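VP24 (White spot syndrome virus, PDB 5HLJ) is a major envelope protein of the virus, a beta-rich, membrane-associated structural component that probably assembles as a trimer. Local coordinates at residues A[122-134]-A[145-159]. Sequence-based numbering, arbitrary orientation.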
ATOM      1  N   GLU A 122     -17.532   7.672 -11.908  1.00 70.61           N
ATOM      2  CA  GLU A 122     -17.459   8.257 -10.574  1.00 73.05           C
ATOM      3  C   GLU A 122     -17.128   7.175  -9.560  1.00 70.71           C
ATOM      4  O   GLU A 122     -17.435   6.006  -9.782  1.00 69.66           O
ATOM      5  CB  GLU A 122     -18.777   8.931 -10.194  1.00 72.73           C
ATOM      6  CG  GLU A 122     -19.233  10.031 -11.139  1.00 83.91           C
ATOM      7  CD  GLU A 122     -20.724  10.362 -10.989  1.00 89.65           C
ATOM      8  OE1 GLU A 122     -21.402   9.743 -10.139  1.00 87.77           O
ATOM      9  OE2 GLU A 122     -21.213  11.242 -11.731  1.00 91.47           O
ATOM     10  N   PHE A 123     -16.503   7.542  -8.446  1.00 67.29           N
ATOM     11  CA  PHE A 123     -16.282   6.541  -7.408  1.00 67.26           C
ATOM     12  C   PHE A 123     -16.721   7.083  -6.061  1.00 67.21           C
ATOM     13  O   PHE A 123     -16.741   8.287  -5.854  1.00 64.94           O
ATOM     14  CB  PHE A 123     -14.810   6.094  -7.368  1.00 62.68           C
ATOM     15  CG  PHE A 123     -13.828   7.216  -7.129  1.00 61.72           C
ATOM     16  CD1 PHE A 123     -13.298   7.939  -8.205  1.00 58.45           C
ATOM     17  CD2 PHE A 123     -13.413   7.532  -5.838  1.00 60.39           C
ATOM     18  CE1 PHE A 123     -12.388   8.963  -7.998  1.00 54.02           C
ATOM     19  CE2 PHE A 123     -12.489   8.569  -5.620  1.00 62.97           C
ATOM     20  CZ  PHE A 123     -11.983   9.288  -6.701  1.00 54.48           C
ATOM     21  N   SER A 124     -17.072   6.198  -5.137  1.00 60.62           N
ATOM     22  CA  SER A 124     -17.428   6.657  -3.812  1.00 60.50           C
ATOM     23  C   SER A 124     -16.243   7.229  -3.035  1.00 66.33           C
ATOM     24  O   SER A 124     -15.234   6.560  -2.851  1.00 68.91           O
ATOM     25  CB  SER A 124     -18.041   5.522  -3.013  1.00 63.60           C
ATOM     26  OG  SER A 124     -18.068   5.890  -1.654  1.00 68.94           O
ATOM     27  N   ALA A 125     -16.389   8.461  -2.556  1.00 69.03           N
ATOM     28  CA  ALA A 125     -15.368   9.124  -1.746  1.00 65.98           C
ATOM     29  C   ALA A 125     -15.686   8.967  -0.278  1.00 66.52           C
ATOM     30  O   ALA A 125     -15.299   9.792   0.545  1.00 63.32           O
ATOM     31  CB  ALA A 125     -15.264  10.616  -2.101  1.00 64.30           C
ATOM     32  N   ASN A 126     -16.440   7.924   0.035  1.00 68.43           N
ATOM     33  CA  ASN A 126     -16.700   7.537   1.416  1.00 63.30           C
ATOM     34  C   ASN A 126     -15.382   7.151   2.101  1.00 67.17           C
ATOM     35  O   ASN A 126     -14.814   6.099   1.787  1.00 64.83           O
ATOM     36  CB  ASN A 126     -17.696   6.374   1.413  1.00 61.30           C
ATOM     37  CG  ASN A 126     -18.238   6.050   2.784  1.00 66.76           C
ATOM     38  OD1 ASN A 126     -17.946   6.728   3.777  1.00 63.87           O
ATOM     39  ND2 ASN A 126     -19.048   5.002   2.843  1.00 65.78           N
ATOM     40  N   LYS A 127     -14.871   7.999   2.999  1.00 64.44           N
ATOM     41  CA  LYS A 127     -13.562   7.741   3.620  1.00 61.87           C
ATOM     42  C   LYS A 127     -13.651   6.598   4.625  1.00 68.22           C
ATOM     43  O   LYS A 127     -14.714   6.351   5.196  1.00 68.36           O
ATOM     44  CB  LYS A 127     -13.005   8.991   4.302  1.00 59.31           C
ATOM     45  CG  LYS A 127     -12.554  10.079   3.338  1.00 62.07           C
ATOM     46  CD  LYS A 127     -11.881  11.227   4.085  1.00 67.64           C
ATOM     47  CE  LYS A 127     -12.881  12.100   4.869  1.00 69.05           C
ATOM     48  NZ  LYS A 127     -13.724  12.934   3.951  1.00 71.28           N
ATOM     49  N   PHE A 128     -12.534   5.899   4.832  1.00 66.92           N
ATOM     50  CA  PHE A 128     -12.509   4.729   5.705  1.00 64.60           C
ATOM     51  C   PHE A 128     -11.157   4.505   6.384  1.00 65.71           C
ATOM     52  O   PHE A 128     -10.123   4.965   5.919  1.00 66.52           O
ATOM     53  CB  PHE A 128     -12.888   3.467   4.909  1.00 68.57           C
ATOM     54  CG  PHE A 128     -12.002   3.213   3.717  1.00 69.35           C
ATOM     55  CD1 PHE A 128     -10.834   2.472   3.842  1.00 64.44           C
ATOM     56  CD2 PHE A 128     -12.334   3.721   2.467  1.00 69.56           C
ATOM     57  CE1 PHE A 128     -10.013   2.256   2.745  1.00 64.20           C
ATOM     58  CE2 PHE A 128     -11.517   3.497   1.366  1.00 66.80           C
ATOM     59  CZ  PHE A 128     -10.357   2.763   1.508  1.00 64.14           C
ATOM     60  N   VAL A 129     -11.177   3.790   7.496  1.00 69.57           N
ATOM     61  CA  VAL A 129      -9.953   3.294   8.095  1.00 66.78           C
ATOM     62  C   VAL A 129      -9.951   1.774   7.930  1.00 68.10           C
ATOM     63  O   VAL A 129     -10.932   1.093   8.234  1.00 65.32           O
ATOM     64  CB  VAL A 129      -9.831   3.693   9.582  1.00 65.90           C
ATOM     65  CG1 VAL A 129      -8.580   3.106  10.211  1.00 62.12           C
ATOM     66  CG2 VAL A 129      -9.813   5.191   9.709  1.00 65.11           C
ATOM     67  N   LEU A 130      -8.849   1.268   7.387  1.00 70.96           N
ATOM     68  CA  LEU A 130      -8.647  -0.150   7.142  1.00 64.32           C
ATOM     69  C   LEU A 130      -7.969  -0.827   8.317  1.00 64.27           C
ATOM     70  O   LEU A 130      -6.917  -0.373   8.762  1.00 65.60           O
ATOM     71  CB  LEU A 130      -7.778  -0.342   5.910  1.00 65.34           C
ATOM     72  CG  LEU A 130      -8.346  -0.900   4.619  1.00 74.46           C
ATOM     73  CD1 LEU A 130      -7.195  -1.101   3.638  1.00 74.15           C
ATOM     74  CD2 LEU A 130      -9.020  -2.215   4.908  1.00 73.90           C
ATOM     75  N   TYR A 131      -8.548  -1.914   8.808  1.00 59.64           N
ATOM     76  CA  TYR A 131      -7.862  -2.736   9.784  1.00 61.19           C
ATOM     77  C   TYR A 131      -7.326  -4.023   9.130  1.00 64.18           C
ATOM     78  O   TYR A 131      -8.077  -4.770   8.498  1.00 62.33           O
ATOM     79  CB  TYR A 131      -8.775  -3.098  10.972  1.00 59.96           C
ATOM     80  CG  TYR A 131      -8.149  -4.189  11.822  1.00 59.19           C
ATOM     81  CD1 TYR A 131      -7.100  -3.904  12.680  1.00 62.02           C
ATOM     82  CD2 TYR A 131      -8.555  -5.513  11.705  1.00 63.38           C
ATOM     83  CE1 TYR A 131      -6.492  -4.903  13.423  1.00 64.90           C
ATOM     84  CE2 TYR A 131      -7.943  -6.520  12.433  1.00 60.50           C
ATOM     85  CZ  TYR A 131      -6.919  -6.204  13.291  1.00 62.40           C
ATOM     86  OH  TYR A 131      -6.318  -7.181  14.030  1.00 65.84           O
ATOM     87  N   PHE A 132      -6.032  -4.288   9.289  1.00 62.43           N
ATOM     88  CA  PHE A 132      -5.485  -5.570   8.868  1.00 61.31           C
ATOM     89  C   PHE A 132      -4.228  -5.966   9.628  1.00 62.75           C
ATOM     90  O   PHE A 132      -3.273  -5.201   9.719  1.00 66.48           O
ATOM     91  CB  PHE A 132      -5.161  -5.585   7.361  1.00 54.77           C
ATOM     92  CG  PHE A 132      -4.666  -6.929   6.886  1.00 59.84           C
ATOM     93  CD1 PHE A 132      -5.535  -8.016   6.816  1.00 57.58           C
ATOM     94  CD2 PHE A 132      -3.331  -7.127   6.577  1.00 59.19           C
ATOM     95  CE1 PHE A 132      -5.093  -9.265   6.400  1.00 58.37           C
ATOM     96  CE2 PHE A 132      -2.875  -8.373   6.156  1.00 62.42           C
ATOM     97  CZ  PHE A 132      -3.768  -9.446   6.064  1.00 62.57           C
ATOM     98  N   LYS A 133      -4.232  -7.194  10.130  1.00 64.06           N
ATOM     99  CA  LYS A 133      -3.075  -7.804  10.788  1.00 61.77           C
ATOM    100  C   LYS A 133      -2.519  -8.931   9.907  1.00 65.56           C
ATOM    101  O   LYS A 133      -3.289  -9.768   9.426  1.00 63.24           O
ATOM    102  CB  LYS A 133      -3.507  -8.327  12.157  1.00 63.02           C
ATOM    103  CG  LYS A 133      -2.573  -9.298  12.859  1.00 70.19           C
ATOM    104  CD  LYS A 133      -3.229  -9.697  14.191  1.00 74.40           C
ATOM    105  CE  LYS A 133      -2.554 -10.863  14.884  1.00 72.58           C
ATOM    106  NZ  LYS A 133      -1.216 -10.501  15.391  1.00 84.05           N
ATOM    107  N   PRO A 134      -1.195  -8.943   9.664  1.00 64.69           N
ATOM    108  CA  PRO A 134      -0.615 -10.003   8.825  1.00 66.96           C
ATOM    109  C   PRO A 134      -1.055 -11.390   9.290  1.00 65.40           C
ATOM    110  O   PRO A 134      -1.083 -11.643  10.483  1.00 64.98           O
ATOM    111  CB  PRO A 134       0.896  -9.814   9.002  1.00 66.33           C
ATOM    112  CG  PRO A 134       1.039  -8.345   9.327  1.00 67.57           C
ATOM    113  CD  PRO A 134      -0.176  -7.991  10.141  1.00 59.84           C
ATOM    114  N   LEU A 145      -9.280 -15.596   7.443  1.00 62.60           N
ATOM    115  CA  LEU A 145      -8.635 -14.364   6.992  1.00 64.74           C
ATOM    116  C   LEU A 145      -9.621 -13.227   7.129  1.00 63.07           C
ATOM    117  O   LEU A 145     -10.743 -13.322   6.635  1.00 60.73           O
ATOM    118  CB  LEU A 145      -8.155 -14.484   5.543  1.00 62.18           C
ATOM    119  CG  LEU A 145      -7.514 -13.257   4.872  1.00 64.50           C
ATOM    120  CD1 LEU A 145      -6.236 -12.865   5.561  1.00 60.51           C
ATOM    121  CD2 LEU A 145      -7.216 -13.525   3.379  1.00 59.92           C
ATOM    122  N   VAL A 146      -9.234 -12.165   7.833  1.00 64.58           N
ATOM    123  CA  VAL A 146     -10.156 -11.052   8.015  1.00 58.80           C
ATOM    124  C   VAL A 146      -9.479  -9.699   7.803  1.00 61.70           C
ATOM    125  O   VAL A 146      -8.275  -9.539   8.008  1.00 61.08           O
ATOM    126  CB  VAL A 146     -10.827 -11.055   9.449  1.00 67.88           C
ATOM    127  CG1 VAL A 146     -11.177 -12.460   9.916  1.00 61.46           C
ATOM    128  CG2 VAL A 146      -9.964 -10.378  10.476  1.00 66.04           C
ATOM    129  N   PHE A 147     -10.271  -8.721   7.385  1.00 59.40           N
ATOM    130  CA  PHE A 147      -9.881  -7.330   7.527  1.00 63.15           C
ATOM    131  C   PHE A 147     -11.145  -6.549   7.842  1.00 64.44           C
ATOM    132  O   PHE A 147     -12.260  -6.993   7.525  1.00 65.77           O
ATOM    133  CB  PHE A 147      -9.161  -6.799   6.270  1.00 61.82           C
ATOM    134  CG  PHE A 147     -10.076  -6.493   5.108  1.00 63.51           C
ATOM    135  CD1 PHE A 147     -10.722  -5.272   5.017  1.00 59.42           C
ATOM    136  CD2 PHE A 147     -10.262  -7.417   4.096  1.00 62.88           C
ATOM    137  CE1 PHE A 147     -11.560  -4.990   3.955  1.00 67.33           C
ATOM    138  CE2 PHE A 147     -11.094  -7.137   3.023  1.00 63.60           C
ATOM    139  CZ  PHE A 147     -11.753  -5.926   2.958  1.00 64.48           C
ATOM    140  N   GLY A 148     -10.984  -5.412   8.505  1.00 61.65           N
ATOM    141  CA  GLY A 148     -12.115  -4.550   8.773  1.00 61.73           C
ATOM    142  C   GLY A 148     -11.998  -3.229   8.049  1.00 65.06           C
ATOM    143  O   GLY A 148     -10.901  -2.779   7.697  1.00 63.34           O
ATOM    144  N   ALA A 149     -13.139  -2.607   7.802  1.00 61.02           N
ATOM    145  CA  ALA A 149     -13.139  -1.250   7.282  1.00 65.48           C
ATOM    146  C   ALA A 149     -14.238  -0.493   7.982  1.00 65.08           C
ATOM    147  O   ALA A 149     -15.359  -0.975   8.082  1.00 66.76           O
ATOM    148  CB  ALA A 149     -13.338  -1.227   5.759  1.00 60.71           C
ATOM    149  N   THR A 150     -13.907   0.685   8.485  1.00 63.19           N
ATOM    150  CA  THR A 150     -14.897   1.532   9.109  1.00 66.10           C
ATOM    151  C   THR A 150     -15.054   2.802   8.287  1.00 64.86           C
ATOM    152  O   THR A 150     -14.137   3.623   8.200  1.00 67.82           O
ATOM    153  CB  THR A 150     -14.516   1.850  10.571  1.00 69.15           C
ATOM    154  OG1 THR A 150     -14.677   0.666  11.356  1.00 66.73           O
ATOM    155  CG2 THR A 150     -15.413   2.952  11.159  1.00 63.15           C
ATOM    156  N   PHE A 151     -16.228   2.950   7.689  1.00 65.83           N
ATOM    157  CA  PHE A 151     -16.526   4.078   6.811  1.00 69.21           C
ATOM    158  C   PHE A 151     -17.137   5.286   7.540  1.00 69.92           C
ATOM    159  O   PHE A 151     -17.702   5.147   8.620  1.00 72.22           O
ATOM    160  CB  PHE A 151     -17.473   3.626   5.692  1.00 63.75           C
ATOM    161  CG  PHE A 151     -16.891   2.574   4.798  1.00 64.94           C
ATOM    162  CD1 PHE A 151     -16.196   2.927   3.650  1.00 64.63           C
ATOM    163  CD2 PHE A 151     -17.035   1.224   5.106  1.00 65.49           C
ATOM    164  CE1 PHE A 151     -15.649   1.950   2.825  1.00 67.27           C
ATOM    165  CE2 PHE A 151     -16.505   0.241   4.280  1.00 64.66           C
ATOM    166  CZ  PHE A 151     -15.806   0.599   3.140  1.00 64.22           C
ATOM    167  N   ASP A 152     -17.024   6.466   6.927  1.00 69.92           N
ATOM    168  CA  ASP A 152     -17.698   7.676   7.410  1.00 70.40           C
ATOM    169  C   ASP A 152     -19.213   7.541   7.260  1.00 74.92           C
ATOM    170  O   ASP A 152     -19.971   7.859   8.186  1.00 77.59           O
ATOM    171  CB  ASP A 152     -17.217   8.916   6.645  1.00 65.04           C
ATOM    172  CG  ASP A 152     -15.900   9.462   7.169  1.00 69.82           C
ATOM    173  OD1 ASP A 152     -15.312   8.852   8.086  1.00 72.21           O
ATOM    174  OD2 ASP A 152     -15.435  10.498   6.651  1.00 72.82           O
ATOM    175  N   GLU A 153     -19.628   7.052   6.088  1.00 70.48           N
ATOM    176  CA  GLU A 153     -21.028   6.951   5.693  1.00 71.08           C
ATOM    177  C   GLU A 153     -21.460   5.487   5.547  1.00 73.76           C
ATOM    178  O   GLU A 153     -20.644   4.631   5.184  1.00 70.04           O
ATOM    179  CB  GLU A 153     -21.267   7.676   4.366  1.00 72.65           C
ATOM    180  CG  GLU A 153     -21.090   9.215   4.370  1.00 77.37           C
ATOM    181  CD  GLU A 153     -21.726   9.916   5.579  1.00 93.21           C
ATOM    182  OE1 GLU A 153     -22.828   9.503   6.018  1.00 95.62           O
ATOM    183  OE2 GLU A 153     -21.130  10.899   6.080  1.00 96.31           O
ATOM    184  N   ASP A 154     -22.742   5.213   5.806  1.00 73.82           N
ATOM    185  CA  ASP A 154     -23.322   3.877   5.630  1.00 74.54           C
ATOM    186  C   ASP A 154     -23.060   3.305   4.252  1.00 72.14           C
ATOM    187  O   ASP A 154     -23.190   3.995   3.234  1.00 69.17           O
ATOM    188  CB  ASP A 154     -24.849   3.891   5.843  1.00 76.68           C
ATOM    189  CG  ASP A 154     -25.262   4.000   7.308  1.00 80.25           C
ATOM    190  OD1 ASP A 154     -24.585   3.453   8.213  1.00 78.58           O
ATOM    191  OD2 ASP A 154     -26.304   4.639   7.546  1.00 91.23           O
ATOM    192  N   ILE A 155     -22.743   2.021   4.215  1.00 68.31           N
ATOM    193  CA  ILE A 155     -22.687   1.315   2.948  1.00 67.70           C
ATOM    194  C   ILE A 155     -24.092   0.856   2.518  1.00 74.63           C
ATOM    195  O   ILE A 155     -24.805   0.200   3.281  1.00 74.54           O
ATOM    196  CB  ILE A 155     -21.730   0.112   3.034  1.00 70.23           C
ATOM    197  CG1 ILE A 155     -20.310   0.604   3.343  1.00 71.81           C
ATOM    198  CG2 ILE A 155     -21.758  -0.697   1.743  1.00 67.10           C
ATOM    199  CD1 ILE A 155     -19.769   1.550   2.286  1.00 65.69           C
ATOM    200  N   ASP A 156     -24.480   1.219   1.300  1.00 74.71           N
ATOM    201  CA  ASP A 156     -25.736   0.768   0.708  1.00 74.84           C
ATOM    202  C   ASP A 156     -25.510   0.386  -0.756  1.00 81.68           C
ATOM    203  O   ASP A 156     -24.389   0.088  -1.154  1.00 80.56           O
ATOM    204  CB  ASP A 156     -26.807   1.850   0.808  1.00 73.65           C
ATOM    205  CG  ASP A 156     -26.400   3.139   0.109  1.00 81.77           C
ATOM    206  OD1 ASP A 156     -26.166   3.112  -1.126  1.00 81.71           O
ATOM    207  OD2 ASP A 156     -26.328   4.188   0.793  1.00 88.16           O
ATOM    208  N   ASP A 157     -26.563   0.433  -1.567  1.00 80.70           N
ATOM    209  CA  ASP A 157     -26.465  -0.034  -2.949  1.00 82.78           C
ATOM    210  C   ASP A 157     -25.783   0.946  -3.892  1.00 79.90           C
ATOM    211  O   ASP A 157     -25.452   0.592  -5.020  1.00 79.21           O
ATOM    212  CB  ASP A 157     -27.853  -0.357  -3.503  1.00 88.35           C
ATOM    213  CG  ASP A 157     -28.427  -1.618  -2.919  1.00 98.11           C
ATOM    214  OD1 ASP A 157     -27.795  -2.685  -3.112  1.00 99.98           O
ATOM    215  OD2 ASP A 157     -29.508  -1.547  -2.283  1.00101.61           O
ATOM    216  N   THR A 158     -25.581   2.179  -3.447  1.00 76.04           N
ATOM    217  CA  THR A 158     -25.010   3.179  -4.337  1.00 78.96           C
ATOM    218  C   THR A 158     -23.486   3.189  -4.290  1.00 79.69           C
ATOM    219  O   THR A 158     -22.840   3.683  -5.211  1.00 78.62           O
ATOM    220  CB  THR A 158     -25.520   4.604  -4.002  1.00 79.74           C
ATOM    221  OG1 THR A 158     -25.188   4.940  -2.645  1.00 80.69           O
ATOM    222  CG2 THR A 158     -27.017   4.680  -4.183  1.00 79.39           C
ATOM    223  N   ASN A 159     -22.917   2.632  -3.224  1.00 74.00           N
ATOM    224  CA  ASN A 159     -21.519   2.883  -2.915  1.00 72.99           C
ATOM    225  C   ASN A 159     -20.776   1.654  -2.363  1.00 71.85           C
ATOM    226  O   ASN A 159     -19.783   1.799  -1.649  1.00 67.55           O
ATOM    227  CB  ASN A 159     -21.421   4.050  -1.914  1.00 63.80           C
ATOM    228  CG  ASN A 159     -22.043   3.719  -0.554  1.00 70.55           C
ATOM    229  OD1 ASN A 159     -22.528   2.606  -0.331  1.00 73.34           O
ATOM    230  ND2 ASN A 159     -22.005   4.674   0.368  1.00 68.92           N
TER
HETATM  231  O   HOH W   1     -18.775   3.717  -0.140  1.00 63.85           O
HETATM  232  O   HOH W   2      -6.257  -9.490   9.825  1.00 63.28           O
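The Phe151 ring lies alongside that of Phe128, pointing the same way, with ring planes 56° apart and Phe128 CB 3.6 Å from Phe151 CD1. The CD1 methyl of Ile155 sits over the centre of one Phe151 face, 3.8 Å above its plane, while the backbone O of Asn126 lies in plane at its edge. The Phe132 ring turns its edge to Leu145 CD1 and to the backbone O of Val146. Leu130 CD2 rests against Phe147 CD1.

Along the backbones, strand 128-131 pairs antiparallel with the end of strand 141-151, four bonds joining Val129 to Thr150 and Tyr131 to Gly148. Beyond the pairing, the Asn126 amide, CG anti to the backbone N (chi1 -169°), holds the backbone of Glu153 twice: OD1 accepts from Glu153 N at 2.9 Å, and ND2 donates to Glu153 O at 2.9 Å. Water 1 links Asn126 ND2, Ser124 OG and Asn159 O. Lys127 NZ stays 4.0 Å from Asp152 OD2; its salt bridge runs to Asp152 of the third subunit, and Asp152 OD1 pairs with Lys127 of the second.

The double grip fixes the rotation of the buried amide and ties the loop after strand 141-151 to the segment leading into strand 128-131; the intersubunit salt bridges are consistent with holding the trimer together.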